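Local coordinates for gSG7 salivary protein (Anopheles stephensi, PDB 6XMB) that blocks the reciprocal activation of host coagulation factor XII and prekallikrein, so preventing bradykinin release, and weakly inhibits the alternative complement pathway, at residues N38-P43 and K107-S112; T23-Y28 and D88-D93; Y34-Q39 and P100-G105. All blocks are in the same frame, centred on the assembly; numbering follows the deposited sequence.

Interaction 1: N38-P43 and K107-S112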
loop_
_atom_site.group_PDB
_atom_site.type_symbol
_atom_site.label_atom_id
_atom_site.label_comp_id
_atom_site.label_asym_id
_atom_site.label_seq_id
_atom_site.Cartn_x
_atom_site.Cartn_y
_atom_site.Cartn_z
ATOM N N ASN A 38 -6.014 -17.159 3.603
ATOM C CA ASN A 38 -7.073 -17.847 4.329
ATOM C C ASN A 38 -8.229 -18.251 3.425
ATOM O O ASN A 38 -8.717 -19.380 3.518
ATOM C CB ASN A 38 -7.576 -16.969 5.468
ATOM C CG ASN A 38 -6.536 -16.795 6.569
ATOM O OD1 ASN A 38 -5.661 -17.636 6.743
ATOM N ND2 ASN A 38 -6.623 -15.697 7.296
ATOM N N GLN A 39 -8.709 -17.336 2.575
ATOM C CA GLN A 39 -9.873 -17.606 1.732
ATOM C C GLN A 39 -9.527 -18.287 0.421
ATOM O O GLN A 39 -10.429 -18.795 -0.250
ATOM C CB GLN A 39 -10.618 -16.317 1.406
ATOM C CG GLN A 39 -10.790 -15.395 2.574
ATOM C CD GLN A 39 -11.762 -15.936 3.578
ATOM O OE1 GLN A 39 -12.832 -16.428 3.218
ATOM N NE2 GLN A 39 -11.391 -15.876 4.851
ATOM N N LEU A 40 -8.263 -18.306 0.020
ATOM C CA LEU A 40 -7.968 -18.732 -1.336
ATOM C C LEU A 40 -6.890 -19.799 -1.363
ATOM O O LEU A 40 -7.126 -20.905 -1.852
ATOM C CB LEU A 40 -7.554 -17.531 -2.188
ATOM C CG LEU A 40 -7.287 -17.819 -3.662
ATOM C CD1 LEU A 40 -8.550 -18.307 -4.322
ATOM C CD2 LEU A 40 -6.779 -16.580 -4.384
ATOM N N ARG A 41 -5.702 -19.479 -0.852
ATOM C CA ARG A 41 -4.601 -20.433 -0.910
ATOM C C ARG A 41 -4.951 -21.711 -0.166
ATOM O O ARG A 41 -4.860 -22.813 -0.718
ATOM C CB ARG A 41 -3.331 -19.802 -0.339
ATOM C CG ARG A 41 -2.108 -20.716 -0.358
ATOM C CD ARG A 41 -1.018 -20.181 0.577
ATOM N NE ARG A 41 -1.359 -20.424 1.978
ATOM C CZ ARG A 41 -0.729 -19.873 3.015
ATOM N NH1 ARG A 41 0.275 -19.035 2.816
ATOM N NH2 ARG A 41 -1.110 -20.156 4.256
ATOM N N ASN A 42 -5.390 -21.587 1.082
ATOM C CA ASN A 42 -5.574 -22.783 1.901
ATOM C C ASN A 42 -6.648 -23.706 1.361
ATOM O O ASN A 42 -6.355 -24.902 1.165
ATOM C CB ASN A 42 -5.853 -22.386 3.351
ATOM C CG ASN A 42 -4.619 -21.894 4.062
ATOM O OD1 ASN A 42 -3.498 -22.315 3.762
ATOM N ND2 ASN A 42 -4.813 -21.004 5.025
ATOM N N PRO A 43 -7.874 -23.262 1.071
ATOM C CA PRO A 43 -8.847 -24.198 0.490
ATOM C C PRO A 43 -8.402 -24.787 -0.840
ATOM O O PRO A 43 -8.725 -25.942 -1.127
ATOM C CB PRO A 43 -10.116 -23.352 0.351
ATOM C CG PRO A 43 -9.646 -21.944 0.393
ATOM C CD PRO A 43 -8.471 -21.930 1.293
ATOM N N LYS A 107 -13.374 -15.672 -1.554
ATOM C CA LYS A 107 -14.119 -16.891 -1.269
ATOM C C LYS A 107 -14.813 -17.408 -2.521
ATOM O O LYS A 107 -14.647 -18.572 -2.903
ATOM C CB LYS A 107 -15.147 -16.626 -0.173
ATOM C CG LYS A 107 -15.819 -17.879 0.361
ATOM C CD LYS A 107 -17.062 -17.520 1.136
ATOM C CE LYS A 107 -17.709 -18.750 1.736
ATOM N NZ LYS A 107 -19.102 -18.446 2.168
ATOM N N LYS A 108 -15.593 -16.546 -3.175
ATOM C CA LYS A 108 -16.186 -16.927 -4.450
ATOM C C LYS A 108 -15.107 -17.339 -5.445
ATOM O O LYS A 108 -15.284 -18.305 -6.193
ATOM C CB LYS A 108 -17.041 -15.783 -4.997
ATOM N N LEU A 109 -13.966 -16.643 -5.456
ATOM C CA LEU A 109 -12.933 -16.992 -6.429
ATOM C C LEU A 109 -12.352 -18.369 -6.141
ATOM O O LEU A 109 -12.037 -19.125 -7.068
ATOM C CB LEU A 109 -11.825 -15.940 -6.444
ATOM C CG LEU A 109 -10.576 -16.325 -7.249
ATOM C CD1 LEU A 109 -10.936 -16.581 -8.710
ATOM C CD2 LEU A 109 -9.552 -15.225 -7.153
ATOM N N ALA A 110 -12.192 -18.711 -4.860
ATOM C CA ALA A 110 -11.666 -20.027 -4.517
ATOM C C ALA A 110 -12.591 -21.142 -4.986
ATOM O O ALA A 110 -12.137 -22.262 -5.242
ATOM C CB ALA A 110 -11.443 -20.128 -3.011
ATOM N N ALA A 111 -13.887 -20.853 -5.101
ATOM C CA ALA A 111 -14.852 -21.856 -5.534
ATOM C C ALA A 111 -14.785 -22.073 -7.038
ATOM O O ALA A 111 -14.713 -23.216 -7.506
ATOM C CB ALA A 111 -16.261 -21.437 -5.117
ATOM N N SER A 112 -14.810 -20.984 -7.814
ATOM C CA SER A 112 -14.746 -21.102 -9.267
ATOM C C SER A 112 -13.381 -21.594 -9.729
ATOM O O SER A 112 -13.284 -22.262 -10.765
ATOM C CB SER A 112 -15.070 -19.760 -9.918
ATOM O OG SER A 112 -14.028 -18.820 -9.723
#
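Two helices of an all-helical salivary protein, 6-49 and 92-116, run nearly side by side here, with 26° between their N-to-C directions and the axes of the short segments 8.2 Å apart. So close an approach is consistent with the small Ala110, whose methyl faces the partner helix and takes up little room. Ala110 CB sits 3.2 Å from the carbonyl oxygen of Gln39, and Pro43 CG lies 4.3 Å from Ala110 CB. Leu40 reaches across with CG anti to its backbone N (chi1 -177°), which lays CD1 alongside the Ala110 backbone, 3.6 Å from Ala110 CA. In the three-helix arrangement of this chain, of the Aegyptin C-terminal domain family, Leu40 also meets the third helix, 59-80, at Val69. Leu109 touches helix 59-80 as well, at Met65 and Val69, and crosses Leu40 obliquely with CG 4.1 Å from Leu40 CD1. At the more exposed side, Gln39 bends at chi2 (-70°), bringing OE1 to 4.1 Å from Lys107 CB, while the extended Lys107 chain leads its ammonium away. The wider pi-type turn at 38-41 lies in this part of helix 6-49, and Phe15 of the second subunit packs on Leu40 and Arg41.

Interaction 2: T23-Y28 and D88-D93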
loop_
_atom_site.group_PDB
_atom_site.type_symbol
_atom_site.label_atom_id
_atom_site.label_comp_id
_atom_site.label_asym_id
_atom_site.label_seq_id
_atom_site.Cartn_x
_atom_site.Cartn_y
_atom_site.Cartn_z
ATOM N N THR A 23 1.718 3.450 8.798
ATOM C CA THR A 23 1.437 2.226 9.545
ATOM C C THR A 23 0.098 1.637 9.126
ATOM O O THR A 23 -0.006 0.444 8.861
ATOM C CB THR A 23 1.442 2.484 11.056
ATOM O OG1 THR A 23 2.780 2.566 11.523
ATOM C CG2 THR A 23 0.750 1.303 11.787
ATOM N N LYS A 24 -0.941 2.471 9.070
ATOM C CA LYS A 24 -2.252 2.012 8.640
ATOM C C LYS A 24 -2.204 1.392 7.239
ATOM O O LYS A 24 -2.872 0.382 6.968
ATOM C CB LYS A 24 -3.233 3.184 8.681
ATOM C CG LYS A 24 -4.023 3.192 9.950
ATOM C CD LYS A 24 -4.046 4.539 10.564
ATOM C CE LYS A 24 -5.075 5.425 9.922
ATOM N NZ LYS A 24 -4.744 6.827 10.314
ATOM N N LYS A 25 -1.405 1.964 6.345
ATOM C CA LYS A 25 -1.284 1.381 5.012
ATOM C C LYS A 25 -0.610 0.014 5.079
ATOM O O LYS A 25 -0.992 -0.901 4.345
ATOM C CB LYS A 25 -0.526 2.346 4.090
ATOM C CG LYS A 25 -1.336 3.599 3.738
ATOM C CD LYS A 25 -0.494 4.731 3.063
ATOM C CE LYS A 25 -1.379 5.945 2.715
ATOM N NZ LYS A 25 -0.657 7.154 2.122
ATOM N N ALA A 26 0.368 -0.157 5.983
ATOM C CA ALA A 26 1.021 -1.454 6.127
ATOM C C ALA A 26 0.076 -2.480 6.741
ATOM O O ALA A 26 0.186 -3.681 6.446
ATOM C CB ALA A 26 2.279 -1.338 6.983
ATOM N N PHE A 27 -0.845 -2.021 7.595
ATOM C CA PHE A 27 -1.893 -2.891 8.114
ATOM C C PHE A 27 -2.823 -3.356 6.993
ATOM O O PHE A 27 -3.212 -4.528 6.959
ATOM C CB PHE A 27 -2.677 -2.155 9.191
ATOM C CG PHE A 27 -3.711 -2.977 9.855
ATOM C CD1 PHE A 27 -3.357 -4.051 10.656
ATOM C CD2 PHE A 27 -5.050 -2.668 9.723
ATOM C CE1 PHE A 27 -4.316 -4.816 11.293
ATOM C CE2 PHE A 27 -6.021 -3.445 10.373
ATOM C CZ PHE A 27 -5.639 -4.504 11.157
ATOM N N TYR A 28 -3.192 -2.442 6.079
ATOM C CA TYR A 28 -3.975 -2.811 4.902
ATOM C C TYR A 28 -3.304 -3.957 4.152
ATOM O O TYR A 28 -3.943 -4.945 3.800
ATOM C CB TYR A 28 -4.170 -1.607 3.946
ATOM C CG TYR A 28 -4.601 -2.125 2.578
ATOM C CD1 TYR A 28 -5.934 -2.373 2.310
ATOM C CD2 TYR A 28 -3.664 -2.492 1.620
ATOM C CE1 TYR A 28 -6.327 -2.928 1.120
ATOM C CE2 TYR A 28 -4.036 -3.054 0.448
ATOM C CZ TYR A 28 -5.378 -3.260 0.193
ATOM O OH TYR A 28 -5.766 -3.830 -0.986
ATOM N N ASP A 88 -12.994 9.267 7.061
ATOM C CA ASP A 88 -11.630 9.759 6.960
ATOM C C ASP A 88 -10.821 8.854 6.026
ATOM O O ASP A 88 -11.231 7.739 5.688
ATOM C CB ASP A 88 -10.984 9.849 8.348
ATOM N N GLN A 89 -9.665 9.364 5.595
ATOM C CA GLN A 89 -8.849 8.729 4.567
ATOM C C GLN A 89 -8.502 7.250 4.689
ATOM O O GLN A 89 -8.879 6.459 3.820
ATOM C CB GLN A 89 -7.488 9.425 4.475
ATOM N N TYR A 90 -7.817 6.846 5.762
ATOM C CA TYR A 90 -7.437 5.440 5.880
ATOM C C TYR A 90 -7.935 4.805 7.179
ATOM O O TYR A 90 -7.232 3.994 7.793
ATOM C CB TYR A 90 -5.913 5.311 5.752
ATOM C CG TYR A 90 -5.362 6.048 4.546
ATOM C CD1 TYR A 90 -5.385 5.476 3.278
ATOM C CD2 TYR A 90 -4.838 7.331 4.673
ATOM C CE1 TYR A 90 -4.895 6.161 2.177
ATOM C CE2 TYR A 90 -4.353 8.022 3.580
ATOM C CZ TYR A 90 -4.385 7.430 2.334
ATOM O OH TYR A 90 -3.897 8.117 1.248
ATOM N N SER A 91 -9.167 5.130 7.574
ATOM C CA SER A 91 -9.703 4.739 8.873
ATOM C C SER A 91 -9.852 3.222 8.986
ATOM O O SER A 91 -9.808 2.485 7.998
ATOM C CB SER A 91 -11.067 5.390 9.108
ATOM O OG SER A 91 -10.968 6.801 9.146
ATOM N N MET A 92 -10.033 2.757 10.228
ATOM C CA MET A 92 -10.551 1.412 10.462
ATOM C C MET A 92 -11.985 1.273 9.995
ATOM O O MET A 92 -12.430 0.155 9.719
ATOM C CB MET A 92 -10.487 1.036 11.945
ATOM C CG MET A 92 -9.101 0.704 12.433
ATOM S SD MET A 92 -8.290 -0.497 11.358
ATOM C CE MET A 92 -7.245 0.580 10.320
ATOM N N ASP A 93 -12.718 2.383 9.915
ATOM C CA ASP A 93 -14.087 2.319 9.435
ATOM C C ASP A 93 -14.137 2.087 7.932
ATOM O O ASP A 93 -15.067 1.438 7.445
ATOM C CB ASP A 93 -14.829 3.592 9.820
ATOM C CG ASP A 93 -14.733 3.887 11.304
ATOM O OD1 ASP A 93 -14.855 2.938 12.116
ATOM O OD2 ASP A 93 -14.527 5.069 11.654
#
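A lysine laid over a tyrosine face and a methionine set obliquely against a phenylalanine ring define this contact between helix 6-49 and the loop leading into helix 92-116. Lys25, extended beyond CG, brings CE over one face of the Tyr90 ring, 3.6 Å from the ring centroid and 23° off its normal, a CH-pi contact displaced toward the phenol end. Tyr90 CZ is the nearest ring atom, 3.4 Å from Lys25 CE. The same placement leaves Lys25 NZ only a weak hydrogen bond to Tyr90 OH, at 3.5 Å. The stronger polar partner of this ammonium is Glu73 of the second subunit, a salt bridge that would favour its charged form, and Phe22 adds a cation-pi contact.

The neighbouring Lys24 bends at chi2 and chi3 and brings CE to 3.4 Å from the carbonyl oxygen of Tyr90, a contact through carbon; its NZ has a long, weak ion pair with Asp21. Phe27, with CG anti to its backbone N (chi1 -176°), and Met92 cross at about a right angle as side chains. Met92, bent at chi2 and chi3, places SD 3.8 Å from Phe27 CE2 in an oblique Met-aromatic contact. Met92 CE also lies 4.2 Å from Lys24 CG, so the thioether lies against both side chains.

Ser91 takes the N-cap position of helix 92-116 without a side-chain capping bond. The contact thus joins the middle of helix 6-49 to the start of helix 92-116, while Tyr28, on the same turn, points its ring into helix 59-80 among Phe76, Tyr77 and Phe80.

Interaction 3: Y34-Q39 and P100-G105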
loop_
_atom_site.group_PDB
_atom_site.type_symbol
_atom_site.label_atom_id
_atom_site.label_comp_id
_atom_site.label_asym_id
_atom_site.label_seq_id
_atom_site.Cartn_x
_atom_site.Cartn_y
_atom_site.Cartn_z
ATOM N N TYR A 34 -3.137 -11.830 4.154
ATOM C CA TYR A 34 -3.692 -12.959 4.884
ATOM C C TYR A 34 -5.104 -13.275 4.418
ATOM O O TYR A 34 -5.545 -14.415 4.528
ATOM C CB TYR A 34 -3.610 -12.696 6.394
ATOM C CG TYR A 34 -2.180 -12.875 6.937
ATOM C CD1 TYR A 34 -1.295 -11.794 7.046
ATOM C CD2 TYR A 34 -1.713 -14.126 7.319
ATOM C CE1 TYR A 34 0.014 -11.962 7.527
ATOM C CE2 TYR A 34 -0.402 -14.299 7.801
ATOM C CZ TYR A 34 0.451 -13.216 7.900
ATOM O OH TYR A 34 1.737 -13.404 8.372
ATOM N N GLY A 35 -5.817 -12.312 3.854
ATOM C CA GLY A 35 -7.017 -12.663 3.109
ATOM C C GLY A 35 -6.745 -13.705 2.030
ATOM O O GLY A 35 -7.430 -14.717 1.935
ATOM N N VAL A 36 -5.715 -13.467 1.223
ATOM C CA VAL A 36 -5.395 -14.420 0.159
ATOM C C VAL A 36 -5.058 -15.779 0.750
ATOM O O VAL A 36 -5.576 -16.809 0.307
ATOM C CB VAL A 36 -4.266 -13.852 -0.724
ATOM C CG1 VAL A 36 -3.653 -14.918 -1.619
ATOM C CG2 VAL A 36 -4.825 -12.735 -1.568
ATOM N N GLN A 37 -4.245 -15.811 1.810
ATOM C CA GLN A 37 -3.875 -17.091 2.420
ATOM C C GLN A 37 -5.090 -17.857 2.941
ATOM O O GLN A 37 -5.198 -19.080 2.757
ATOM C CB GLN A 37 -2.870 -16.857 3.550
ATOM C CG GLN A 37 -1.542 -16.281 3.072
ATOM C CD GLN A 37 -0.537 -16.028 4.203
ATOM O OE1 GLN A 37 -0.800 -16.317 5.368
ATOM N NE2 GLN A 37 0.625 -15.496 3.846
ATOM N N ASN A 38 -6.014 -17.159 3.603
ATOM C CA ASN A 38 -7.073 -17.847 4.329
ATOM C C ASN A 38 -8.229 -18.251 3.425
ATOM O O ASN A 38 -8.717 -19.380 3.518
ATOM C CB ASN A 38 -7.576 -16.969 5.468
ATOM C CG ASN A 38 -6.536 -16.795 6.569
ATOM O OD1 ASN A 38 -5.661 -17.636 6.743
ATOM N ND2 ASN A 38 -6.623 -15.697 7.296
ATOM N N GLN A 39 -8.709 -17.336 2.575
ATOM C CA GLN A 39 -9.873 -17.606 1.732
ATOM C C GLN A 39 -9.527 -18.287 0.421
ATOM O O GLN A 39 -10.429 -18.795 -0.250
ATOM C CB GLN A 39 -10.618 -16.317 1.406
ATOM C CG GLN A 39 -10.790 -15.395 2.574
ATOM C CD GLN A 39 -11.762 -15.936 3.578
ATOM O OE1 GLN A 39 -12.832 -16.428 3.218
ATOM N NE2 GLN A 39 -11.391 -15.876 4.851
ATOM N N PRO A 100 -14.837 -7.047 4.060
ATOM C CA PRO A 100 -15.732 -8.196 3.836
ATOM C C PRO A 100 -16.016 -8.434 2.357
ATOM O O PRO A 100 -15.919 -9.571 1.886
ATOM C CB PRO A 100 -16.998 -7.815 4.620
ATOM C CG PRO A 100 -16.544 -6.788 5.610
ATOM C CD PRO A 100 -15.481 -6.023 4.910
ATOM N N THR A 101 -16.321 -7.376 1.607
ATOM C CA THR A 101 -16.445 -7.481 0.151
ATOM C C THR A 101 -15.245 -8.203 -0.463
ATOM O O THR A 101 -15.408 -9.131 -1.257
ATOM C CB THR A 101 -16.603 -6.076 -0.441
ATOM O OG1 THR A 101 -17.815 -5.484 0.047
ATOM C CG2 THR A 101 -16.619 -6.113 -1.966
ATOM N N TYR A 102 -14.023 -7.818 -0.063
ATOM C CA TYR A 102 -12.808 -8.435 -0.599
ATOM C C TYR A 102 -12.686 -9.898 -0.196
ATOM O O TYR A 102 -12.337 -10.746 -1.023
ATOM C CB TYR A 102 -11.593 -7.636 -0.130
ATOM C CG TYR A 102 -10.213 -8.265 -0.331
ATOM C CD1 TYR A 102 -9.601 -8.286 -1.600
ATOM C CD2 TYR A 102 -9.493 -8.780 0.761
ATOM C CE1 TYR A 102 -8.330 -8.821 -1.781
ATOM C CE2 TYR A 102 -8.228 -9.315 0.601
ATOM C CZ TYR A 102 -7.635 -9.326 -0.665
ATOM O OH TYR A 102 -6.362 -9.868 -0.825
ATOM N N LEU A 103 -12.944 -10.213 1.075
ATOM C CA LEU A 103 -12.860 -11.597 1.518
ATOM C C LEU A 103 -13.948 -12.436 0.871
ATOM O O LEU A 103 -13.698 -13.566 0.450
ATOM C CB LEU A 103 -12.952 -11.663 3.048
ATOM C CG LEU A 103 -11.751 -11.080 3.791
ATOM C CD1 LEU A 103 -11.923 -11.168 5.308
ATOM C CD2 LEU A 103 -10.473 -11.762 3.351
ATOM N N ASP A 104 -15.168 -11.911 0.783
ATOM C CA ASP A 104 -16.207 -12.623 0.042
ATOM C C ASP A 104 -15.842 -12.770 -1.437
ATOM O O ASP A 104 -16.223 -13.755 -2.072
ATOM C CB ASP A 104 -17.554 -11.910 0.194
ATOM C CG ASP A 104 -18.706 -12.699 -0.414
ATOM O OD1 ASP A 104 -19.091 -13.749 0.150
ATOM O OD2 ASP A 104 -19.246 -12.267 -1.468
ATOM N N GLY A 105 -15.073 -11.829 -1.990
ATOM C CA GLY A 105 -14.611 -11.991 -3.362
ATOM C C GLY A 105 -13.634 -13.140 -3.515
ATOM O O GLY A 105 -13.751 -13.958 -4.434
#
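Where helix 6-49 meets helix 92-116 near the centre of the chain, a glycine provides the surface on which two larger side chains rest. The segments 34-39 and 100-105 cross at -40° with their axes 9.9 Å apart, and the closest CA pair is Gly35 and Leu103. Gly35, with no side chain on the surface it turns to the partner helix, lets the Tyr102 ring and a Leu103 methyl come up to its backbone.

Leu103 carries CG anti to its carbonyl carbon (chi1 -68°) and is extended at chi2, and this conformation sends CD2 across the gap. That single methyl fits between two turns of the other helix, with Leu103 CD2 3.6 Å from Gly35 CA and 3.7 Å from Gln39 CG. The side chains of Gln39 and Leu103 cross at about a right angle, and the glutamine touches the leucine methyl with its aliphatic CG.

Tyr102 differs in its first torsion, with CG anti to the backbone N (chi1 168°), and its ring extends past Gly35, which it meets obliquely, with Gly35 CA 4.4 Å from Tyr102 CE2. The hydroxyl arrives beside Val36, whose CG2 lies anti to the carbonyl carbon and stands 3.3 Å from Tyr102 OH. The phenol is hydrogen-bonded to the carbonyl oxygen of Ala32, and Phe76 of helix 59-80 stacks on the ring. Beyond Val36, Ile18 of the second subunit packs against it.

No hydrogen bond spans the two segments themselves. Shape therefore carries the contact, and the buried phenol has its polar need met by the Ala32 carbonyl, a main-chain oxygen of helix 6-49, which ties the tyrosine tip to that helix.

In the fold
All three contacts join helix 6-49 to helix 92-116 or the loop before it, yet their burial differs. Interaction 3 is buried near the centre of the chain, interaction 1 is partly buried, and interaction 2 lies at the surface, about 25 Å from interaction 1 between centres and on the opposite side of the chain's centre. Interactions 1 and 3 share Asn38 and Gln39 and follow one another along the same helix pair, relying on small residues and aliphatic contacts. Interaction 2, where one partner is largely loop, turns instead to lysine chains, aromatic rings and sulfur. Each also touches the second subunit, so the same long helix serves fold and dimer.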